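Local atomic coordinates of Fe-regulated protein B (Neisseria meningitidis, PDB entry 4AIP), a protein that transports iron across the outer membrane as a TonB-dependent beta-barrel receptor, and may take up siderophore-bound iron as relatives do. Residues A314-N319 against K325-A330; N367-L372 against L377-I382. One frame throughout, in Å; residues are numbered along the deposited sequence.

Two successive antiparallel hairpins of the TonB-dependent receptor barrel meet side by side, their centres about 12 Å apart. Interaction 1 (314-319 with 325-330) closes before interaction 2 (367-372 with 377-382) opens, and strands 325-339 and 355-371 join them as barrel neighbours. Two probable backbone hydrogen bonds make the seam: Asp327 N to Asn367 O and Asp369 N to Lys325 O, each 2.8 Å. On one surface of the wall, Leu326 CD1 packs against Phe368 CE2 at 3.7 Å, continuing an apolar strip from one hairpin to the next. Both contacts lie away from the annotated sites; the side chain of Ala314 is about 12 Å from the bound detergent N8E.

Interaction 1 of 2, residues A314-N319 against K325-A330; sequences AYTGKN and KLDANA
Strands 314-318 and 325-330 run antiparallel, their axes coming within 4.7 Å, and form the arms of a beta hairpin in the transmembrane barrel. Tyr315 with Ala328 and Gly317 with Leu326 are the hydrogen-bonded pairs, each joined by two reciprocal N-H to O=C bonds. The bond from Leu326 N to Gly317 O is 2.8 Å long, that from Tyr315 N to Ala328 O 2.9 Å. As in any beta-barrel wall, alternate residues face opposite ways. One surface carries Tyr315, Leu326 and Ala328. The Tyr315 side chain has CG anti to its backbone nitrogen (chi1 166°), and its ring lies over Gly317, whose N is 3.5 Å above the ring plane; with no side chain on Gly317, the tyrosine hydroxyl can pass close over it. Leu326 crosses the tyrosine at about a right angle and brings CD2 against the ring edge, 3.8 Å from CE2. The other surface holds Thr316 and Asp327, side by side and pointing the same way, beside the lysine pair Lys318 and Lys325. Thr316 offers only carbon to this acid: its CB stands 4.0 Å from Asp327 OD1, a buried oxygen with no polar partner in the model.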
ATOM      1  N   ALA B 314       7.809  15.047  24.380  1.00  6.72           N
ATOM      2  CA  ALA B 314       7.719  16.402  24.791  1.00  7.27           C
ATOM      3  C   ALA B 314       7.145  16.453  26.127  1.00  9.16           C
ATOM      4  O   ALA B 314       6.143  15.753  26.421  1.00  9.62           O
ATOM      5  CB  ALA B 314       6.745  17.244  23.810  1.00  6.77           C
ATOM      6  N   TYR B 315       7.678  17.357  26.930  1.00 10.50           N
ATOM      7  CA  TYR B 315       7.173  17.548  28.267  1.00 13.74           C
ATOM      8  C   TYR B 315       6.963  19.033  28.512  1.00 16.33           C
ATOM      9  O   TYR B 315       7.796  19.841  28.121  1.00 14.34           O
ATOM     10  CB  TYR B 315       8.175  17.005  29.281  1.00 12.48           C
ATOM     11  CG  TYR B 315       7.898  17.466  30.687  1.00 15.81           C
ATOM     12  CD1 TYR B 315       6.777  17.027  31.357  1.00 14.60           C
ATOM     13  CD2 TYR B 315       8.755  18.347  31.339  1.00 16.50           C
ATOM     14  CE1 TYR B 315       6.501  17.435  32.640  1.00 13.86           C
ATOM     15  CE2 TYR B 315       8.508  18.731  32.648  1.00 17.39           C
ATOM     16  CZ  TYR B 315       7.378  18.277  33.281  1.00 18.63           C
ATOM     17  OH  TYR B 315       7.100  18.711  34.555  1.00 20.80           O
ATOM     18  N   THR B 316       5.859  19.405  29.152  1.00 24.86           N
ATOM     19  CA  THR B 316       5.757  20.737  29.712  1.00 31.54           C
ATOM     20  C   THR B 316       5.209  20.719  31.153  1.00 33.24           C
ATOM     21  O   THR B 316       4.141  20.153  31.428  1.00 33.16           O
ATOM     22  CB  THR B 316       4.962  21.732  28.828  1.00 33.40           C
ATOM     23  OG1 THR B 316       3.621  21.779  29.289  1.00 38.44           O
ATOM     24  CG2 THR B 316       4.960  21.362  27.324  1.00 35.95           C
ATOM     25  N   GLY B 317       5.963  21.337  32.062  1.00 35.11           N
ATOM     26  CA  GLY B 317       5.512  21.551  33.439  1.00 36.71           C
ATOM     27  C   GLY B 317       5.416  23.031  33.764  1.00 37.17           C
ATOM     28  O   GLY B 317       6.195  23.831  33.288  1.00 36.26           O
ATOM     29  N   LYS B 318       4.445  23.372  34.588  1.00 38.31           N
ATOM     30  CA  LYS B 318       4.154  24.737  34.988  1.00 39.50           C
ATOM     31  C   LYS B 318       4.051  24.779  36.504  1.00 39.27           C
ATOM     32  O   LYS B 318       3.519  23.827  37.076  1.00 40.08           O
ATOM     33  CB  LYS B 318       2.775  25.105  34.459  1.00 39.87           C
ATOM     34  CG  LYS B 318       2.770  25.994  33.266  1.00 43.40           C
ATOM     35  CD  LYS B 318       1.375  26.205  32.801  1.00 46.93           C
ATOM     36  CE  LYS B 318       0.919  25.023  31.968  1.00 50.87           C
ATOM     37  NZ  LYS B 318      -0.270  25.459  31.226  1.00 52.59           N
ATOM     38  N   ASN B 319       4.493  25.856  37.171  1.00 35.45           N
ATOM     39  CA  ASN B 319       4.350  25.976  38.651  1.00 33.38           C
ATOM     40  C   ASN B 319       5.076  24.861  39.408  1.00 32.78           C
ATOM     41  O   ASN B 319       4.510  24.199  40.279  1.00 31.61           O
ATOM     42  CB  ASN B 319       2.871  26.037  39.102  1.00 31.53           C
ATOM     43  CG  ASN B 319       2.126  27.266  38.549  1.00 34.38           C
ATOM     44  OD1 ASN B 319       2.731  28.222  38.025  1.00 28.07           O
ATOM     45  ND2 ASN B 319       0.806  27.247  38.677  1.00 33.66           N
ATOM     46  N   LYS B 325       7.884  27.578  34.597  1.00 42.06           N
ATOM     47  CA  LYS B 325       7.573  26.756  33.450  1.00 43.00           C
ATOM     48  C   LYS B 325       8.826  26.121  32.889  1.00 42.16           C
ATOM     49  O   LYS B 325       9.876  26.724  32.828  1.00 43.12           O
ATOM     50  CB  LYS B 325       6.851  27.542  32.361  1.00 43.81           C
ATOM     51  CG  LYS B 325       7.064  26.967  30.992  1.00 47.19           C
ATOM     52  CD  LYS B 325       6.605  27.883  29.920  1.00 52.56           C
ATOM     53  CE  LYS B 325       5.139  27.686  29.719  1.00 56.52           C
ATOM     54  NZ  LYS B 325       4.866  27.892  28.292  1.00 57.52           N
ATOM     55  N   LEU B 326       8.673  24.891  32.456  1.00 40.47           N
ATOM     56  CA  LEU B 326       9.705  24.137  31.822  1.00 37.38           C
ATOM     57  C   LEU B 326       9.127  23.503  30.565  1.00 33.61           C
ATOM     58  O   LEU B 326       8.020  22.980  30.588  1.00 35.00           O
ATOM     59  CB  LEU B 326      10.192  23.076  32.793  1.00 38.58           C
ATOM     60  CG  LEU B 326      10.997  21.893  32.288  1.00 39.48           C
ATOM     61  CD1 LEU B 326      12.191  22.368  31.612  1.00 41.00           C
ATOM     62  CD2 LEU B 326      11.428  21.037  33.438  1.00 42.34           C
ATOM     63  N   ASP B 327       9.889  23.566  29.479  1.00 24.96           N
ATOM     64  CA  ASP B 327       9.565  22.875  28.237  1.00 20.18           C
ATOM     65  C   ASP B 327      10.728  22.085  27.813  1.00 17.94           C
ATOM     66  O   ASP B 327      11.868  22.619  27.771  1.00 18.16           O
ATOM     67  CB  ASP B 327       9.338  23.874  27.135  1.00 20.21           C
ATOM     68  CG  ASP B 327       7.975  24.360  27.156  1.00 23.05           C
ATOM     69  OD1 ASP B 327       7.490  24.725  28.259  1.00 25.07           O
ATOM     70  OD2 ASP B 327       7.350  24.366  26.073  1.00 25.47           O
ATOM     71  N   ALA B 328      10.447  20.849  27.424  1.00 13.82           N
ATOM     72  CA  ALA B 328      11.508  20.036  26.934  1.00 12.49           C
ATOM     73  C   ALA B 328      10.940  19.165  25.830  1.00 10.72           C
ATOM     74  O   ALA B 328       9.716  19.008  25.734  1.00  9.95           O
ATOM     75  CB  ALA B 328      12.118  19.225  28.067  1.00 13.76           C
ATOM     76  N   ASN B 329      11.837  18.570  25.058  1.00  9.18           N
ATOM     77  CA  ASN B 329      11.564  18.028  23.737  1.00 11.62           C
ATOM     78  C   ASN B 329      12.820  17.110  23.586  1.00 10.68           C
ATOM     79  O   ASN B 329      13.929  17.523  23.929  1.00  7.20           O
ATOM     80  CB  ASN B 329      11.626  19.236  22.752  1.00 14.50           C
ATOM     81  CG  ASN B 329      11.571  18.857  21.337  1.00 18.10           C
ATOM     82  OD1 ASN B 329      10.910  17.934  20.985  1.00 25.22           O
ATOM     83  ND2 ASN B 329      12.181  19.610  20.496  1.00 21.53           N
ATOM     84  N   ALA B 330      12.633  15.871  23.150  1.00  9.77           N
ATOM     85  CA  ALA B 330      13.753  15.036  22.671  1.00 10.08           C
ATOM     86  C   ALA B 330      13.165  14.312  21.499  1.00  9.70           C
ATOM     87  O   ALA B 330      12.042  13.835  21.567  1.00  9.32           O
ATOM     88  CB  ALA B 330      14.222  14.037  23.738  1.00 12.93           C
TER

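Interaction 2 of 2, residues N367-L372 against L377-I382; sequences NFDSRL and LLKYGI
Ser370 O accepts the amide of Leu378 at 2.6 Å, the shortest polar bond between 367-372 and 377-382, two arms of a beta hairpin in the barrel wall. The return bond, Ser370 N to Leu378 O, is 2.7 Å. Phe368 and Tyr380 form the other hydrogen-bonded pair, so four backbone bonds tie the strands together. Between these pairs, on the surface that also carries Leu377 and Arg371, Asp369 and Lys379 lie alongside each other in a salt bridge. The lysine tail bends at chi3 and chi4 and brings NZ back to the carboxylate, 2.9 Å from Asp369 OD1 on its syn side but tilted 34° out of the carboxylate plane, with a weak second bond to OD2. Leu377 flanks the acid, its CD1 resting 3.9 Å from Asp369 CB; the same methyl meets the edge of the Arg371 guanidinium.

The other surface carries Phe368 and Tyr380, with Ser370 and Leu378. Tyr380 holds CG between its backbone nitrogen and carbonyl carbon (chi1 53°), and its ring reaches across to Phe368. There Phe368 CB sits over one face of the Tyr380 ring, 3.8 Å from its centroid, in a CH-pi contact. The two rings are nearly parallel, 11° apart, but slid so far that they barely overlap. Ser370 CB touches the tyrosine edge, while Leu372 CD1 packs on Leu378 CB at 3.5 Å.

Strand 438-452 borders the hairpin beyond 377-382, where Ile446 meets Leu378 and Tyr380; strand 325-339 borders it beyond 367-371, with Val323 in the preceding turn touching Phe368, Ser370 and Tyr380.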
ATOM      1  N   ASN B 367      14.162  24.100  28.315  1.00 12.51           N
ATOM      2  CA  ASN B 367      13.878  25.493  28.388  1.00 14.13           C
ATOM      3  C   ASN B 367      13.162  25.784  29.666  1.00 14.20           C
ATOM      4  O   ASN B 367      12.135  25.168  29.909  1.00 13.49           O
ATOM      5  CB  ASN B 367      12.899  25.754  27.275  1.00 16.60           C
ATOM      6  CG  ASN B 367      12.950  27.104  26.860  1.00 22.49           C
ATOM      7  OD1 ASN B 367      13.858  27.443  26.112  1.00 25.30           O
ATOM      8  ND2 ASN B 367      12.055  27.961  27.390  1.00 25.11           N
ATOM      9  N   PHE B 368      13.671  26.727  30.456  1.00 14.73           N
ATOM     10  CA  PHE B 368      13.134  27.018  31.763  1.00 15.51           C
ATOM     11  C   PHE B 368      12.837  28.453  31.814  1.00 15.61           C
ATOM     12  O   PHE B 368      13.620  29.264  31.376  1.00 16.23           O
ATOM     13  CB  PHE B 368      14.171  26.744  32.898  1.00 17.25           C
ATOM     14  CG  PHE B 368      14.831  25.361  32.858  1.00 19.77           C
ATOM     15  CD1 PHE B 368      15.813  25.072  31.908  1.00 20.43           C
ATOM     16  CD2 PHE B 368      14.484  24.366  33.784  1.00 21.00           C
ATOM     17  CE1 PHE B 368      16.436  23.849  31.872  1.00 20.30           C
ATOM     18  CE2 PHE B 368      15.101  23.100  33.723  1.00 20.34           C
ATOM     19  CZ  PHE B 368      16.089  22.858  32.782  1.00 20.34           C
ATOM     20  N   ASP B 369      11.728  28.779  32.434  1.00 16.85           N
ATOM     21  CA  ASP B 369      11.377  30.156  32.717  1.00 18.40           C
ATOM     22  C   ASP B 369      11.327  30.330  34.246  1.00 19.42           C
ATOM     23  O   ASP B 369      10.606  29.652  34.941  1.00 18.04           O
ATOM     24  CB  ASP B 369       9.993  30.519  32.113  1.00 19.16           C
ATOM     25  CG  ASP B 369       9.973  30.525  30.553  1.00 20.73           C
ATOM     26  OD1 ASP B 369      11.034  30.360  29.900  1.00 21.15           O
ATOM     27  OD2 ASP B 369       8.869  30.679  29.970  1.00 20.05           O
ATOM     28  N   SER B 370      12.094  31.279  34.749  1.00 21.58           N
ATOM     29  CA  SER B 370      12.110  31.594  36.156  1.00 22.87           C
ATOM     30  C   SER B 370      11.769  33.015  36.351  1.00 24.01           C
ATOM     31  O   SER B 370      12.369  33.932  35.759  1.00 22.11           O
ATOM     32  CB  SER B 370      13.496  31.429  36.751  1.00 22.56           C
ATOM     33  OG  SER B 370      13.447  30.480  37.772  1.00 24.64           O
ATOM     34  N   ARG B 371      10.858  33.217  37.263  1.00 25.70           N
ATOM     35  CA  ARG B 371      10.411  34.527  37.583  1.00 28.22           C
ATOM     36  C   ARG B 371      11.213  35.199  38.696  1.00 32.37           C
ATOM     37  O   ARG B 371      11.015  34.872  39.853  1.00 31.83           O
ATOM     38  CB  ARG B 371       9.030  34.348  38.093  1.00 26.10           C
ATOM     39  CG  ARG B 371       8.489  35.597  38.618  1.00 23.54           C
ATOM     40  CD  ARG B 371       7.167  35.586  38.076  1.00 22.69           C
ATOM     41  NE  ARG B 371       7.238  35.685  36.618  1.00 23.17           N
ATOM     42  CZ  ARG B 371       6.364  36.421  35.947  1.00 24.41           C
ATOM     43  NH1 ARG B 371       5.447  37.059  36.686  1.00 24.86           N
ATOM     44  NH2 ARG B 371       6.389  36.547  34.598  1.00 21.82           N
ATOM     45  N   LEU B 372      12.061  36.168  38.362  1.00 39.25           N
ATOM     46  CA  LEU B 372      12.849  36.857  39.383  1.00 44.62           C
ATOM     47  C   LEU B 372      12.124  37.948  40.194  1.00 47.11           C
ATOM     48  O   LEU B 372      12.678  38.427  41.172  1.00 48.57           O
ATOM     49  CB  LEU B 372      14.130  37.400  38.772  1.00 45.06           C
ATOM     50  CG  LEU B 372      15.208  36.345  38.632  1.00 46.16           C
ATOM     51  CD1 LEU B 372      14.763  35.159  37.834  1.00 46.95           C
ATOM     52  CD2 LEU B 372      16.387  37.003  37.970  1.00 45.59           C
ATOM     53  N   LEU B 377      11.250  38.182  33.871  1.00 32.38           N
ATOM     54  CA  LEU B 377      11.292  36.780  33.641  1.00 27.56           C
ATOM     55  C   LEU B 377      12.681  36.459  33.203  1.00 24.15           C
ATOM     56  O   LEU B 377      13.301  37.209  32.460  1.00 20.78           O
ATOM     57  CB  LEU B 377      10.267  36.363  32.567  1.00 29.93           C
ATOM     58  CG  LEU B 377      10.066  34.849  32.267  1.00 24.52           C
ATOM     59  CD1 LEU B 377       9.263  34.137  33.356  1.00 35.03           C
ATOM     60  CD2 LEU B 377       9.359  34.699  30.931  1.00 22.08           C
ATOM     61  N   LEU B 378      13.176  35.316  33.653  1.00 21.97           N
ATOM     62  CA  LEU B 378      14.487  34.843  33.216  1.00 18.52           C
ATOM     63  C   LEU B 378      14.257  33.561  32.498  1.00 16.40           C
ATOM     64  O   LEU B 378      13.676  32.653  33.056  1.00 17.07           O
ATOM     65  CB  LEU B 378      15.412  34.638  34.416  1.00 17.32           C
ATOM     66  CG  LEU B 378      16.848  34.278  34.050  1.00 21.09           C
ATOM     67  CD1 LEU B 378      17.621  35.482  33.519  1.00 20.51           C
ATOM     68  CD2 LEU B 378      17.617  33.619  35.249  1.00 17.44           C
ATOM     69  N   LYS B 379      14.663  33.491  31.255  1.00 14.55           N
ATOM     70  CA  LYS B 379      14.565  32.245  30.491  1.00 13.81           C
ATOM     71  C   LYS B 379      15.988  31.769  30.401  1.00 13.63           C
ATOM     72  O   LYS B 379      16.891  32.597  30.299  1.00 13.45           O
ATOM     73  CB  LYS B 379      14.096  32.474  29.065  1.00 12.45           C
ATOM     74  CG  LYS B 379      12.783  33.149  28.928  1.00 14.93           C
ATOM     75  CD  LYS B 379      12.401  33.365  27.453  1.00 22.19           C
ATOM     76  CE  LYS B 379      11.610  32.195  26.906  1.00 28.90           C
ATOM     77  NZ  LYS B 379      10.333  32.080  27.671  1.00 42.78           N
ATOM     78  N   TYR B 380      16.191  30.448  30.427  1.00 11.45           N
ATOM     79  CA  TYR B 380      17.509  29.901  30.243  1.00 11.08           C
ATOM     80  C   TYR B 380      17.281  28.470  29.823  1.00  9.78           C
ATOM     81  O   TYR B 380      16.242  27.907  30.133  1.00  9.97           O
ATOM     82  CB  TYR B 380      18.372  29.999  31.539  1.00 12.27           C
ATOM     83  CG  TYR B 380      17.733  29.414  32.766  1.00 14.04           C
ATOM     84  CD1 TYR B 380      17.899  28.073  33.097  1.00 15.83           C
ATOM     85  CD2 TYR B 380      16.961  30.215  33.620  1.00 16.23           C
ATOM     86  CE1 TYR B 380      17.281  27.512  34.265  1.00 16.44           C
ATOM     87  CE2 TYR B 380      16.371  29.688  34.813  1.00 23.46           C
ATOM     88  CZ  TYR B 380      16.526  28.340  35.115  1.00 23.83           C
ATOM     89  OH  TYR B 380      15.918  27.839  36.248  1.00 40.30           O
ATOM     90  N   GLY B 381      18.255  27.880  29.133  1.00  7.47           N
ATOM     91  CA  GLY B 381      18.118  26.539  28.720  1.00  6.00           C
ATOM     92  C   GLY B 381      19.263  26.097  27.867  1.00  6.39           C
ATOM     93  O   GLY B 381      20.335  26.764  27.783  1.00  6.14           O
ATOM     94  N   ILE B 382      19.071  24.957  27.212  1.00  6.88           N
ATOM     95  CA  ILE B 382      20.183  24.362  26.460  1.00  7.78           C
ATOM     96  C   ILE B 382      19.560  23.711  25.222  1.00  9.34           C
ATOM     97  O   ILE B 382      18.427  23.227  25.289  1.00 10.25           O
ATOM     98  CB  ILE B 382      20.944  23.372  27.373  1.00  8.48           C
ATOM     99  CG1 ILE B 382      21.858  22.457  26.582  1.00 10.31           C
ATOM    100  CG2 ILE B 382      19.963  22.504  28.210  1.00  8.03           C
ATOM    101  CD1 ILE B 382      21.207  21.085  26.417  1.00 12.67           C
TER